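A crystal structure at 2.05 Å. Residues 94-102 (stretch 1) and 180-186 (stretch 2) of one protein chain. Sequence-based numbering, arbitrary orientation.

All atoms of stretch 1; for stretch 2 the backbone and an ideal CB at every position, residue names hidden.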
# COMPACT_ATOMS: atom_id res chain seq x y z
N MET B 94 10.44 -4.68 -19.67
CA MET B 94 11.66 -5.02 -18.96
C MET B 94 12.83 -5.21 -19.94
O MET B 94 13.92 -4.67 -19.72
CB MET B 94 11.48 -6.25 -18.07
CG MET B 94 12.65 -6.44 -17.10
SD MET B 94 14.01 -7.43 -17.79
CE MET B 94 13.35 -9.05 -17.40
N TYR B 95 12.60 -5.95 -21.03
CA TYR B 95 13.64 -6.16 -22.04
C TYR B 95 13.95 -4.88 -22.86
O TYR B 95 15.09 -4.68 -23.25
CB TYR B 95 13.32 -7.38 -22.95
CG TYR B 95 13.68 -8.68 -22.27
CD1 TYR B 95 15.00 -9.14 -22.26
CD2 TYR B 95 12.72 -9.44 -21.59
CE1 TYR B 95 15.34 -10.32 -21.61
CE2 TYR B 95 13.05 -10.62 -20.95
CZ TYR B 95 14.36 -11.06 -20.95
OH TYR B 95 14.69 -12.23 -20.30
N LYS B 96 12.98 -3.99 -23.09
CA LYS B 96 13.30 -2.69 -23.70
C LYS B 96 14.35 -1.94 -22.88
O LYS B 96 15.35 -1.48 -23.45
CB LYS B 96 12.06 -1.82 -23.87
CG LYS B 96 12.38 -0.40 -24.36
CD LYS B 96 11.16 0.33 -24.89
CE LYS B 96 11.39 1.84 -24.92
NZ LYS B 96 10.37 2.56 -25.74
N PHE B 97 14.16 -1.84 -21.56
CA PHE B 97 15.17 -1.23 -20.67
C PHE B 97 16.47 -2.05 -20.62
O PHE B 97 17.55 -1.50 -20.78
CB PHE B 97 14.63 -1.03 -19.24
CG PHE B 97 13.80 0.20 -19.08
CD1 PHE B 97 12.53 0.27 -19.64
CD2 PHE B 97 14.29 1.32 -18.39
CE1 PHE B 97 11.75 1.41 -19.50
CE2 PHE B 97 13.52 2.46 -18.26
CZ PHE B 97 12.25 2.51 -18.81
N ALA B 98 16.35 -3.35 -20.35
CA ALA B 98 17.51 -4.22 -20.15
C ALA B 98 18.44 -4.21 -21.38
O ALA B 98 19.64 -4.16 -21.23
CB ALA B 98 17.08 -5.66 -19.79
N LEU B 99 17.86 -4.18 -22.58
CA LEU B 99 18.66 -4.34 -23.80
C LEU B 99 19.25 -3.04 -24.32
O LEU B 99 20.13 -3.10 -25.16
CB LEU B 99 17.86 -5.05 -24.90
CG LEU B 99 17.48 -6.52 -24.63
CD1 LEU B 99 16.54 -7.06 -25.69
CD2 LEU B 99 18.73 -7.40 -24.52
N THR B 100 18.81 -1.88 -23.82
CA THR B 100 19.30 -0.59 -24.33
C THR B 100 20.05 0.27 -23.31
O THR B 100 20.73 1.22 -23.68
CB THR B 100 18.17 0.28 -24.90
OG1 THR B 100 17.18 0.49 -23.88
CG2 THR B 100 17.55 -0.38 -26.12
N MET B 101 19.96 -0.07 -22.03
CA MET B 101 20.55 0.79 -21.01
C MET B 101 22.09 0.84 -21.12
O MET B 101 22.73 -0.19 -21.21
CB MET B 101 20.12 0.37 -19.62
CG MET B 101 20.34 1.47 -18.59
SD MET B 101 19.62 1.16 -16.98
CE MET B 101 17.91 1.36 -17.46
N THR B 102 22.64 2.04 -21.12
CA THR B 102 24.07 2.26 -21.12
C THR B 102 24.61 2.31 -19.67
O THR B 102 23.83 2.46 -18.71
CB THR B 102 24.39 3.59 -21.76
OG1 THR B 102 23.90 4.62 -20.90
CG2 THR B 102 23.75 3.71 -23.17
N UNK B 180 18.80 -15.17 -27.35
CA UNK B 180 19.43 -13.91 -27.72
C UNK B 180 18.95 -12.72 -26.87
O UNK B 180 19.71 -11.81 -26.61
CB UNK B 180 19.16 -13.63 -29.20
N UNK B 181 17.70 -12.74 -26.41
CA UNK B 181 17.18 -11.71 -25.49
C UNK B 181 17.96 -11.61 -24.18
O UNK B 181 17.98 -10.56 -23.54
CB UNK B 181 15.71 -12.00 -25.17
N UNK B 182 18.57 -12.72 -23.77
CA UNK B 182 19.35 -12.80 -22.52
C UNK B 182 20.83 -12.46 -22.66
O UNK B 182 21.60 -12.56 -21.69
CB UNK B 182 19.23 -14.21 -21.94
N UNK B 183 21.22 -12.05 -23.85
CA UNK B 183 22.63 -11.88 -24.18
C UNK B 183 23.45 -10.98 -23.26
O UNK B 183 24.65 -11.19 -23.11
CB UNK B 183 22.73 -11.33 -25.60
N UNK B 184 22.85 -9.96 -22.64
CA UNK B 184 23.64 -9.10 -21.75
C UNK B 184 23.85 -9.70 -20.35
O UNK B 184 24.57 -9.12 -19.54
CB UNK B 184 22.96 -7.74 -21.62
N UNK B 185 23.19 -10.84 -20.07
CA UNK B 185 23.17 -11.44 -18.73
C UNK B 185 24.13 -12.60 -18.62
O UNK B 185 24.45 -13.04 -17.51
CB UNK B 185 21.76 -11.91 -18.37
N UNK B 186 24.57 -13.10 -19.76
CA UNK B 186 25.18 -14.42 -19.89
C UNK B 186 26.65 -14.42 -19.47
O UNK B 186 27.38 -13.50 -19.80
CB UNK B 186 25.05 -14.91 -21.33

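Position 180 opens a short 3-10 segment, and its CA-to-CB bond points away from stretch 1, with no atom of that stretch within 5.5 Å of the ideal CB. Nothing here restricts the choice, and many side chains would do, polar or charged ones among them. The residue is Glu180, which makes no contact with stretch 1.

At position 181 the CA-to-CB bond points toward stretch 1. The ideal CB would lie 4.0 Å from Tyr95 CE1 and 5.0 Å from Leu99 CD1, so a methyl group would fit; alanine, serine or glycine are all reasonable, and phi/psi of -59/-27° demands none of them. The deposited residue is Gly181. Its backbone makes the contact: Gly181 O lies 3.3 Å from Tyr95 CE1, at the ring edge, and 3.4 Å from Leu99 CD2.

Position 182 directs CA-to-CB away, yet its ideal CB is 5.2 Å from Tyr95 OH. A long polar side chain that bends back could meet the hydroxyl; a short one would ignore it. Gln182 bends back, bringing NE2 to 3.1 Å from Tyr95 OH.

From position 183 the bond runs sideways, and the ideal CB has no neighbour in stretch 1 within 5.5 Å. A medium or long side chain could reach Leu99, whether aliphatic or with a flat end that can lie against a methyl. Arg183 does the latter: Leu99 CD2 sits over one face of its guanidinium, 3.9 Å from Arg183 CZ. Arg183 NH1 also donates to Glu180 O at 2.8 Å, tying the side chain to the backbone of stretch 2.

At position 184 the CA-to-CB bond points toward stretch 1, the ideal CB 4.9 Å from Ala98 O. Farther on lies Met101 O, so two carbonyl acceptors await a long donor; lysine could offer one ammonium group, arginine several N-H groups in a plane. Arg184 takes the place. Its NH1 donates to Ala98 O at 2.8 Å and to Met101 O at 2.9 Å, while Arg184 NH2 donates to Met101 O at 3.0 Å. Both oxygens lie near the guanidinium plane, where its N-H bonds point.

Position 185 also faces stretch 1, but its ideal CB has nothing within 5.5 Å. Bridging that gap to the methyl of Ala98 and the ring of Tyr95 calls for a large apolar group, aromatic or perhaps methionine. Phe185 extends its ring so that CZ lies 4.0 Å from Ala98 CB, at the ring edge, and CE2 lies 3.9 Å from Tyr95 CE1.

Position 186 is out of reach, so stretch 1 offers no guidance. It is Ile186.

Stretch 2 (180-186) EGQRRFI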
# COMPACT_ATOMS: atom_id res chain seq x y z
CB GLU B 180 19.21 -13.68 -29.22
CG GLU B 180 19.90 -12.46 -29.82
CD GLU B 180 21.43 -12.56 -29.86
OE1 GLU B 180 22.03 -13.56 -29.39
OE2 GLU B 180 22.03 -11.60 -30.38
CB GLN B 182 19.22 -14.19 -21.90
CG GLN B 182 17.97 -14.27 -21.07
CD GLN B 182 16.86 -14.95 -21.78
OE1 GLN B 182 16.81 -16.19 -21.82
NE2 GLN B 182 15.94 -14.15 -22.37
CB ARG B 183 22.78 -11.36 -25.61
CG ARG B 183 22.24 -9.97 -25.82
CD ARG B 183 22.30 -9.60 -27.30
NE ARG B 183 21.59 -8.38 -27.64
CZ ARG B 183 20.30 -8.30 -27.93
NH1 ARG B 183 19.50 -9.37 -27.91
NH2 ARG B 183 19.79 -7.13 -28.26
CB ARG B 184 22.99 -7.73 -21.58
CG ARG B 184 22.64 -7.05 -22.89
CD ARG B 184 22.20 -5.63 -22.65
NE ARG B 184 23.30 -4.75 -22.25
CZ ARG B 184 23.17 -3.46 -21.93
NH1 ARG B 184 21.98 -2.88 -21.94
NH2 ARG B 184 24.22 -2.72 -21.64
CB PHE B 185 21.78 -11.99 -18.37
CG PHE B 185 20.63 -11.04 -18.63
CD1 PHE B 185 20.79 -9.67 -18.61
CD2 PHE B 185 19.36 -11.56 -18.89
CE1 PHE B 185 19.73 -8.83 -18.86
CE2 PHE B 185 18.28 -10.72 -19.15
CZ PHE B 185 18.48 -9.35 -19.13
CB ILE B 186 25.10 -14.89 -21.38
CG1 ILE B 186 23.66 -15.09 -21.81
CG2 ILE B 186 25.93 -16.15 -21.67
CD1 ILE B 186 23.54 -15.48 -23.27
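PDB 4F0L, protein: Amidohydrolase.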